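Local coordinates for protein Dhd127_a (Synthetic construct, PDB 6DLM) that is a computationally designed helical hairpin that pairs with a second designed chain to form a coiled-coil heterodimer, at residues Arg4-Leu14 with Val63-Ser74. Sequence-based numbering, arbitrary orientation.
Sequences RSYLLKELADL and VRETHREIRERS
L11 enters helix 44-73 as a knob in the hole made by V63, T66, H67 and I70. Its CG stands anti to the backbone N (chi1 -179°), which carries both methyls across: CD2 lies 3.6 Å from CD1 of I70 and also meets the H67 ring at its edge, while CD1 approaches NE2 of that ring. The leucine methyls pack on CD2 and NE2 of the imidazole, and NE2 also hydrogen-bonds to Q15 of the Dhd127_b chain. One turn earlier L7 is a second knob, among T66, E69, I70 and R73; its CD1 rests 3.5 Å from CD of R73, so the arginine's aliphatic stem covers leucine while its guanidinium pairs with E69. Such knobs-into-holes packing, with the axes of the two segments approaching to 10.1 Å and running antiparallel at 159°, is that of a coiled-coil hairpin, against which the Dhd127_b chain packs, its I8 on I70. T66 suits the border of the core: its methyl CG2 faces L7 and L11, whereas OG1 bonds to the carbonyl of E62 and accepts from a water that also donates to E10. At the open end of the hairpin, R4 NH2 donates to S74 OG at 2.7 Å, within the guanidinium plane, and that hydroxyl donates in turn to the carbonyl of I70. A leucine in place of R4 would probably leave S74 OG without this donor and the two chain ends less firmly joined.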
ATOM      1  N   ARG A   4      15.497 -14.624  13.129  1.00 45.29           N
ATOM      2  CA  ARG A   4      14.134 -14.160  13.034  1.00 49.81           C
ATOM      3  C   ARG A   4      14.002 -12.714  13.564  1.00 45.23           C
ATOM      4  O   ARG A   4      13.176 -11.977  13.054  1.00 38.70           O
ATOM      5  CB  ARG A   4      13.184 -15.120  13.735  1.00 59.22           C
ATOM      6  CG  ARG A   4      11.811 -15.172  13.097  1.00 53.64           C
ATOM      7  CD  ARG A   4      11.139 -16.494  13.390  1.00 59.87           C
ATOM      8  NE  ARG A   4      11.095 -16.757  14.819  1.00 69.47           N
ATOM      9  CZ  ARG A   4      10.511 -17.817  15.363  1.00 71.33           C
ATOM     10  NH1 ARG A   4      10.515 -17.970  16.675  1.00 73.94           N
ATOM     11  NH2 ARG A   4       9.917 -18.713  14.594  1.00 56.76           N
ATOM     12  N   SER A   5      14.737 -12.304  14.606  1.00 41.99           N
ATOM     13  CA  SER A   5      14.621 -10.933  15.081  1.00 40.77           C
ATOM     14  C   SER A   5      15.025  -9.925  13.999  1.00 37.32           C
ATOM     15  O   SER A   5      14.373  -8.898  13.866  1.00 28.35           O
ATOM     16  CB  SER A   5      15.435 -10.711  16.358  1.00 49.30           C
ATOM     17  OG  SER A   5      15.371  -9.366  16.811  1.00 76.31           O
ATOM     18  N   TYR A   6      16.083 -10.188  13.230  1.00 29.92           N
ATOM     19  CA  TYR A   6      16.428  -9.244  12.174  1.00 37.73           C
ATOM     20  C   TYR A   6      15.294  -9.195  11.140  1.00 29.63           C
ATOM     21  O   TYR A   6      14.910  -8.111  10.713  1.00 26.19           O
ATOM     22  CB  TYR A   6      17.721  -9.631  11.462  1.00 31.92           C
ATOM     23  CG  TYR A   6      18.899  -9.898  12.357  1.00 38.50           C
ATOM     24  CD1 TYR A   6      19.864 -10.818  11.987  1.00 51.26           C
ATOM     25  CD2 TYR A   6      19.049  -9.244  13.564  1.00 42.58           C
ATOM     26  CE1 TYR A   6      20.946 -11.079  12.789  1.00 56.16           C
ATOM     27  CE2 TYR A   6      20.136  -9.498  14.378  1.00 53.68           C
ATOM     28  CZ  TYR A   6      21.080 -10.419  13.981  1.00 72.17           C
ATOM     29  OH  TYR A   6      22.171 -10.700  14.767  1.00 77.95           O
ATOM     30  N   LEU A   7      14.766 -10.359  10.773  1.00 22.80           N
ATOM     31  CA  LEU A   7      13.668 -10.418   9.823  1.00 24.09           C
ATOM     32  C   LEU A   7      12.415  -9.708  10.328  1.00 18.27           C
ATOM     33  O   LEU A   7      11.772  -9.013   9.569  1.00 21.02           O
ATOM     34  CB  LEU A   7      13.296 -11.865   9.516  1.00 20.64           C
ATOM     35  CG  LEU A   7      14.077 -12.520   8.392  1.00 31.40           C
ATOM     36  CD1 LEU A   7      13.888 -14.025   8.451  1.00 26.48           C
ATOM     37  CD2 LEU A   7      13.646 -11.968   7.042  1.00 22.84           C
ATOM     38  N   LEU A   8      12.046  -9.914  11.585  1.00 16.94           N
ATOM     39  CA  LEU A   8      10.857  -9.247  12.111  1.00 15.14           C
ATOM     40  C   LEU A   8      11.012  -7.726  12.112  1.00 16.02           C
ATOM     41  O   LEU A   8      10.093  -7.018  11.758  1.00 15.81           O
ATOM     42  CB  LEU A   8      10.512  -9.767  13.497  1.00 19.11           C
ATOM     43  CG  LEU A   8      10.124 -11.244  13.470  1.00 23.07           C
ATOM     44  CD1 LEU A   8       9.908 -11.762  14.880  1.00 33.67           C
ATOM     45  CD2 LEU A   8       8.887 -11.453  12.620  1.00 29.36           C
ATOM     46  N   LYS A   9      12.162  -7.216  12.534  1.00 15.07           N
ATOM     47  CA  LYS A   9      12.397  -5.784  12.451  1.00 12.69           C
ATOM     48  C   LYS A   9      12.428  -5.304  10.977  1.00 15.87           C
ATOM     49  O   LYS A   9      11.901  -4.248  10.679  1.00 17.67           O
ATOM     50  CB  LYS A   9      13.667  -5.399  13.207  1.00 20.16           C
ATOM     51  CG  LYS A   9      13.505  -5.480  14.718  1.00 22.24           C
ATOM     52  CD  LYS A   9      14.838  -5.321  15.427  1.00 33.27           C
ATOM     53  CE  LYS A   9      14.657  -4.879  16.862  1.00 50.79           C
ATOM     54  NZ  LYS A   9      13.508  -5.564  17.503  1.00 46.30           N
ATOM     55  N   GLU A  10      13.048  -6.061  10.071  1.00 18.67           N
ATOM     56  CA  GLU A  10      13.064  -5.700   8.663  1.00 15.38           C
ATOM     57  C   GLU A  10      11.633  -5.677   8.129  1.00 13.61           C
ATOM     58  O   GLU A  10      11.272  -4.786   7.377  1.00 19.64           O
ATOM     59  CB  GLU A  10      13.922  -6.681   7.858  1.00 20.31           C
ATOM     60  CG  GLU A  10      13.941  -6.400   6.362  1.00 36.56           C
ATOM     61  CD  GLU A  10      15.086  -7.080   5.617  1.00 29.53           C
ATOM     62  OE1 GLU A  10      14.931  -7.320   4.406  1.00 31.34           O
ATOM     63  OE2 GLU A  10      16.126  -7.356   6.228  1.00 24.30           O
ATOM     64  N   LEU A  11      10.816  -6.644   8.530  1.00 14.75           N
ATOM     65  CA  LEU A  11       9.438  -6.663   8.096  1.00 15.50           C
ATOM     66  C   LEU A  11       8.705  -5.399   8.573  1.00 17.69           C
ATOM     67  O   LEU A  11       7.949  -4.839   7.856  1.00 12.68           O
ATOM     68  CB  LEU A  11       8.742  -7.913   8.618  1.00 15.20           C
ATOM     69  CG  LEU A  11       7.301  -8.088   8.219  1.00 18.36           C
ATOM     70  CD1 LEU A  11       7.134  -8.004   6.717  1.00 19.37           C
ATOM     71  CD2 LEU A  11       6.745  -9.397   8.738  1.00 16.69           C
ATOM     72  N   ALA A  12       8.957  -4.984   9.805  1.00 13.17           N
ATOM     73  CA  ALA A  12       8.366  -3.750  10.291  1.00 17.02           C
ATOM     74  C   ALA A  12       8.854  -2.557   9.444  1.00 15.10           C
ATOM     75  O   ALA A  12       8.064  -1.695   9.098  1.00 15.09           O
ATOM     76  CB  ALA A  12       8.700  -3.532  11.751  1.00 16.80           C
ATOM     77  N   ASP A  13      10.134  -2.534   9.099  1.00 13.87           N
ATOM     78  CA  ASP A  13      10.647  -1.455   8.271  1.00 13.15           C
ATOM     79  C   ASP A  13       9.942  -1.420   6.909  1.00 13.87           C
ATOM     80  O   ASP A  13       9.513  -0.366   6.468  1.00 11.88           O
ATOM     81  CB  ASP A  13      12.132  -1.672   8.001  1.00 24.93           C
ATOM     82  CG  ASP A  13      13.016  -1.332   9.183  1.00 21.36           C
ATOM     83  OD1 ASP A  13      12.545  -0.735  10.157  1.00 20.11           O
ATOM     84  OD2 ASP A  13      14.203  -1.669   9.103  1.00 23.00           O
ATOM     85  N   LEU A  14       9.828  -2.572   6.264  1.00 13.60           N
ATOM     86  CA  LEU A  14       9.148  -2.658   4.977  1.00 13.14           C
ATOM     87  C   LEU A  14       7.661  -2.286   5.058  1.00 12.91           C
ATOM     88  O   LEU A  14       7.150  -1.603   4.188  1.00 14.86           O
ATOM     89  CB  LEU A  14       9.276  -4.060   4.389  1.00 16.21           C
ATOM     90  CG  LEU A  14      10.696  -4.558   4.147  1.00 21.80           C
ATOM     91  CD1 LEU A  14      10.675  -6.002   3.677  1.00 19.07           C
ATOM     92  CD2 LEU A  14      11.405  -3.680   3.135  1.00 38.44           C
ATOM     93  N   VAL A  63       7.694  -7.758   0.539  1.00 18.97           N
ATOM     94  CA  VAL A  63       7.081  -8.065   1.814  1.00 18.98           C
ATOM     95  C   VAL A  63       6.720  -9.540   1.832  1.00 17.06           C
ATOM     96  O   VAL A  63       6.910 -10.219   2.821  1.00 14.58           O
ATOM     97  CB  VAL A  63       5.815  -7.225   2.058  1.00 16.54           C
ATOM     98  CG1 VAL A  63       5.039  -7.770   3.240  1.00 13.98           C
ATOM     99  CG2 VAL A  63       6.185  -5.764   2.266  1.00 15.42           C
ATOM    100  N   ARG A  64       6.188 -10.029   0.724  0.50 17.41           N
ATOM    101  CA  ARG A  64       5.831 -11.437   0.640  0.50 17.45           C
ATOM    102  C   ARG A  64       7.078 -12.335   0.742  0.50 21.35           C
ATOM    103  O   ARG A  64       7.013 -13.425   1.285  0.50 20.11           O
ATOM    104  CB  ARG A  64       5.002 -11.711  -0.612  0.50 19.38           C
ATOM    105  CG  ARG A  64       3.649 -11.017  -0.558  0.50 21.74           C
ATOM    106  CD  ARG A  64       2.690 -11.502  -1.633  0.50 23.69           C
ATOM    107  NE  ARG A  64       1.293 -11.400  -1.204  0.50 25.98           N
ATOM    108  CZ  ARG A  64       0.432 -10.518  -1.687  0.50 27.83           C
ATOM    109  NH1 ARG A  64       0.820  -9.663  -2.609  0.50 19.47           N
ATOM    110  NH2 ARG A  64      -0.808 -10.489  -1.249  0.50 29.80           N
ATOM    111  N   GLU A  65       8.167 -11.911   0.113  1.00 15.79           N
ATOM    112  CA  GLU A  65       9.409 -12.675   0.179  1.00 17.88           C
ATOM    113  C   GLU A  65       9.875 -12.714   1.642  1.00 16.37           C
ATOM    114  O   GLU A  65      10.338 -13.735   2.103  1.00 21.95           O
ATOM    115  CB  GLU A  65      10.495 -12.066  -0.697  1.00 21.76           C
ATOM    116  CG  GLU A  65      10.202 -12.140  -2.178  1.00 25.41           C
ATOM    117  CD  GLU A  65      10.360 -13.532  -2.753  1.00 29.44           C
ATOM    118  OE1 GLU A  65      10.856 -14.434  -2.063  1.00 29.49           O
ATOM    119  OE2 GLU A  65       9.979 -13.720  -3.917  1.00 50.53           O
ATOM    120  N   THR A  66       9.739 -11.603   2.343  1.00 16.18           N
ATOM    121  CA  THR A  66      10.109 -11.558   3.748  1.00 15.25           C
ATOM    122  C   THR A  66       9.245 -12.537   4.567  1.00 21.44           C
ATOM    123  O   THR A  66       9.751 -13.217   5.446  1.00 16.61           O
ATOM    124  CB  THR A  66       9.999 -10.132   4.300  1.00 15.19           C
ATOM    125  OG1 THR A  66      10.813  -9.261   3.511  1.00 17.36           O
ATOM    126  CG2 THR A  66      10.454 -10.089   5.735  1.00 22.56           C
ATOM    127  N   HIS A  67       7.956 -12.617   4.266  1.00 15.92           N
ATOM    128  CA  HIS A  67       7.114 -13.595   4.951  1.00 14.18           C
ATOM    129  C   HIS A  67       7.627 -15.014   4.667  1.00 14.07           C
ATOM    130  O   HIS A  67       7.692 -15.821   5.570  1.00 20.11           O
ATOM    131  CB  HIS A  67       5.662 -13.510   4.489  1.00 13.65           C
ATOM    132  CG  HIS A  67       4.988 -12.227   4.846  1.00 21.90           C
ATOM    133  ND1 HIS A  67       3.850 -11.785   4.211  1.00 24.30           N
ATOM    134  CD2 HIS A  67       5.294 -11.287   5.766  1.00 17.91           C
ATOM    135  CE1 HIS A  67       3.482 -10.628   4.727  1.00 24.79           C
ATOM    136  NE2 HIS A  67       4.339 -10.306   5.675  1.00 19.40           N
ATOM    137  N   ARG A  68       8.019 -15.286   3.431  1.00 16.55           N
ATOM    138  CA  ARG A  68       8.546 -16.604   3.097  1.00 19.60           C
ATOM    139  C   ARG A  68       9.804 -16.899   3.911  1.00 24.15           C
ATOM    140  O   ARG A  68       9.927 -17.977   4.457  1.00 23.15           O
ATOM    141  CB  ARG A  68       8.863 -16.708   1.615  1.00 23.50           C
ATOM    142  CG  ARG A  68       9.476 -18.041   1.211  1.00 24.53           C
ATOM    143  CD  ARG A  68       9.880 -18.046  -0.249  1.00 28.97           C
ATOM    144  NE  ARG A  68      10.781 -16.940  -0.536  1.00 35.39           N
ATOM    145  CZ  ARG A  68      12.073 -16.939  -0.233  1.00 43.72           C
ATOM    146  NH1 ARG A  68      12.613 -17.996   0.352  1.00 29.85           N
ATOM    147  NH2 ARG A  68      12.819 -15.882  -0.510  1.00 32.43           N
ATOM    148  N   GLU A  69      10.719 -15.946   4.033  1.00 15.83           N
ATOM    149  CA  GLU A  69      11.900 -16.169   4.849  1.00 17.09           C
ATOM    150  C   GLU A  69      11.499 -16.448   6.304  1.00 22.17           C
ATOM    151  O   GLU A  69      12.059 -17.331   6.924  1.00 21.09           O
ATOM    152  CB  GLU A  69      12.825 -14.954   4.790  1.00 18.58           C
ATOM    153  CG  GLU A  69      13.411 -14.682   3.420  1.00 27.54           C
ATOM    154  CD  GLU A  69      14.669 -15.483   3.157  1.00 27.48           C
ATOM    155  OE1 GLU A  69      15.044 -16.289   4.018  1.00 34.67           O
ATOM    156  OE2 GLU A  69      15.270 -15.305   2.089  1.00 37.41           O
ATOM    157  N   ILE A  70      10.524 -15.713   6.820  1.00 23.25           N
ATOM    158  CA  ILE A  70      10.086 -15.934   8.185  1.00 15.32           C
ATOM    159  C   ILE A  70       9.486 -17.325   8.353  1.00 17.27           C
ATOM    160  O   ILE A  70       9.850 -18.029   9.274  1.00 30.24           O
ATOM    161  CB  ILE A  70       9.084 -14.871   8.641  1.00 22.58           C
ATOM    162  CG1 ILE A  70       9.793 -13.528   8.804  1.00 21.75           C
ATOM    163  CG2 ILE A  70       8.443 -15.278   9.958  1.00 20.56           C
ATOM    164  CD1 ILE A  70       8.862 -12.347   8.792  1.00 20.52           C
ATOM    165  N   ARG A  71       8.658 -17.768   7.413  0.53 27.44           N
ATOM    166  CA  ARG A  71       8.069 -19.103   7.504  0.53 28.97           C
ATOM    167  C   ARG A  71       9.111 -20.214   7.422  0.53 27.90           C
ATOM    168  O   ARG A  71       9.108 -21.122   8.228  0.53 32.32           O
ATOM    169  CB  ARG A  71       7.037 -19.320   6.397  0.53 31.05           C
ATOM    170  CG  ARG A  71       5.856 -18.387   6.467  0.53 30.78           C
ATOM    171  CD  ARG A  71       4.706 -18.886   5.610  0.53 41.39           C
ATOM    172  NE  ARG A  71       3.522 -18.063   5.809  0.53 42.51           N
ATOM    173  CZ  ARG A  71       3.171 -17.056   5.025  0.53 36.58           C
ATOM    174  NH1 ARG A  71       3.899 -16.746   3.966  0.53 26.72           N
ATOM    175  NH2 ARG A  71       2.080 -16.367   5.294  0.53 47.71           N
ATOM    176  N   GLU A  72      10.061 -20.067   6.506  1.00 27.37           N
ATOM    177  CA  GLU A  72      11.127 -21.055   6.328  1.00 21.19           C
ATOM    178  C   GLU A  72      11.964 -21.212   7.605  1.00 26.17           C
ATOM    179  O   GLU A  72      12.443 -22.294   7.883  1.00 33.75           O
ATOM    180  CB  GLU A  72      12.021 -20.699   5.143  1.00 20.51           C
ATOM    181  CG  GLU A  72      11.293 -20.700   3.812  1.00 24.20           C
ATOM    182  CD  GLU A  72      12.210 -20.420   2.639  1.00 45.09           C
ATOM    183  OE1 GLU A  72      13.366 -20.010   2.868  1.00 32.63           O
ATOM    184  OE2 GLU A  72      11.772 -20.606   1.485  1.00 34.37           O
ATOM    185  N   ARG A  73      12.127 -20.126   8.335  1.00 26.85           N
ATOM    186  CA  ARG A  73      12.850 -20.162   9.589  1.00 30.16           C
ATOM    187  C   ARG A  73      12.023 -20.556  10.844  1.00 34.05           C
ATOM    188  O   ARG A  73      12.607 -20.730  11.895  1.00 51.28           O
ATOM    189  CB  ARG A  73      13.607 -18.842   9.768  1.00 33.39           C
ATOM    190  CG  ARG A  73      14.712 -18.691   8.732  1.00 33.82           C
ATOM    191  CD  ARG A  73      15.214 -17.267   8.550  1.00 37.49           C
ATOM    192  NE  ARG A  73      15.845 -17.083   7.247  1.00 29.40           N
ATOM    193  CZ  ARG A  73      17.141 -17.232   7.013  1.00 40.17           C
ATOM    194  NH1 ARG A  73      17.957 -17.577   7.992  1.00 57.09           N
ATOM    195  NH2 ARG A  73      17.620 -17.052   5.797  1.00 33.05           N
ATOM    196  N   SER A  74      10.695 -20.687  10.770  1.00 34.01           N
ATOM    197  CA  SER A  74       9.901 -21.139  11.897  1.00 49.58           C
ATOM    198  C   SER A  74       9.361 -22.593  11.777  1.00 51.90           C
ATOM    199  O   SER A  74       8.363 -22.903  12.415  1.00 65.59           O
ATOM    200  CB  SER A  74       8.730 -20.187  12.086  1.00 52.19           C
ATOM    201  OG  SER A  74       9.169 -18.847  12.025  1.00 45.58           O
TER
HETATM  202  O   HOH W   1      13.536  -9.395   3.221  1.00 24.50           O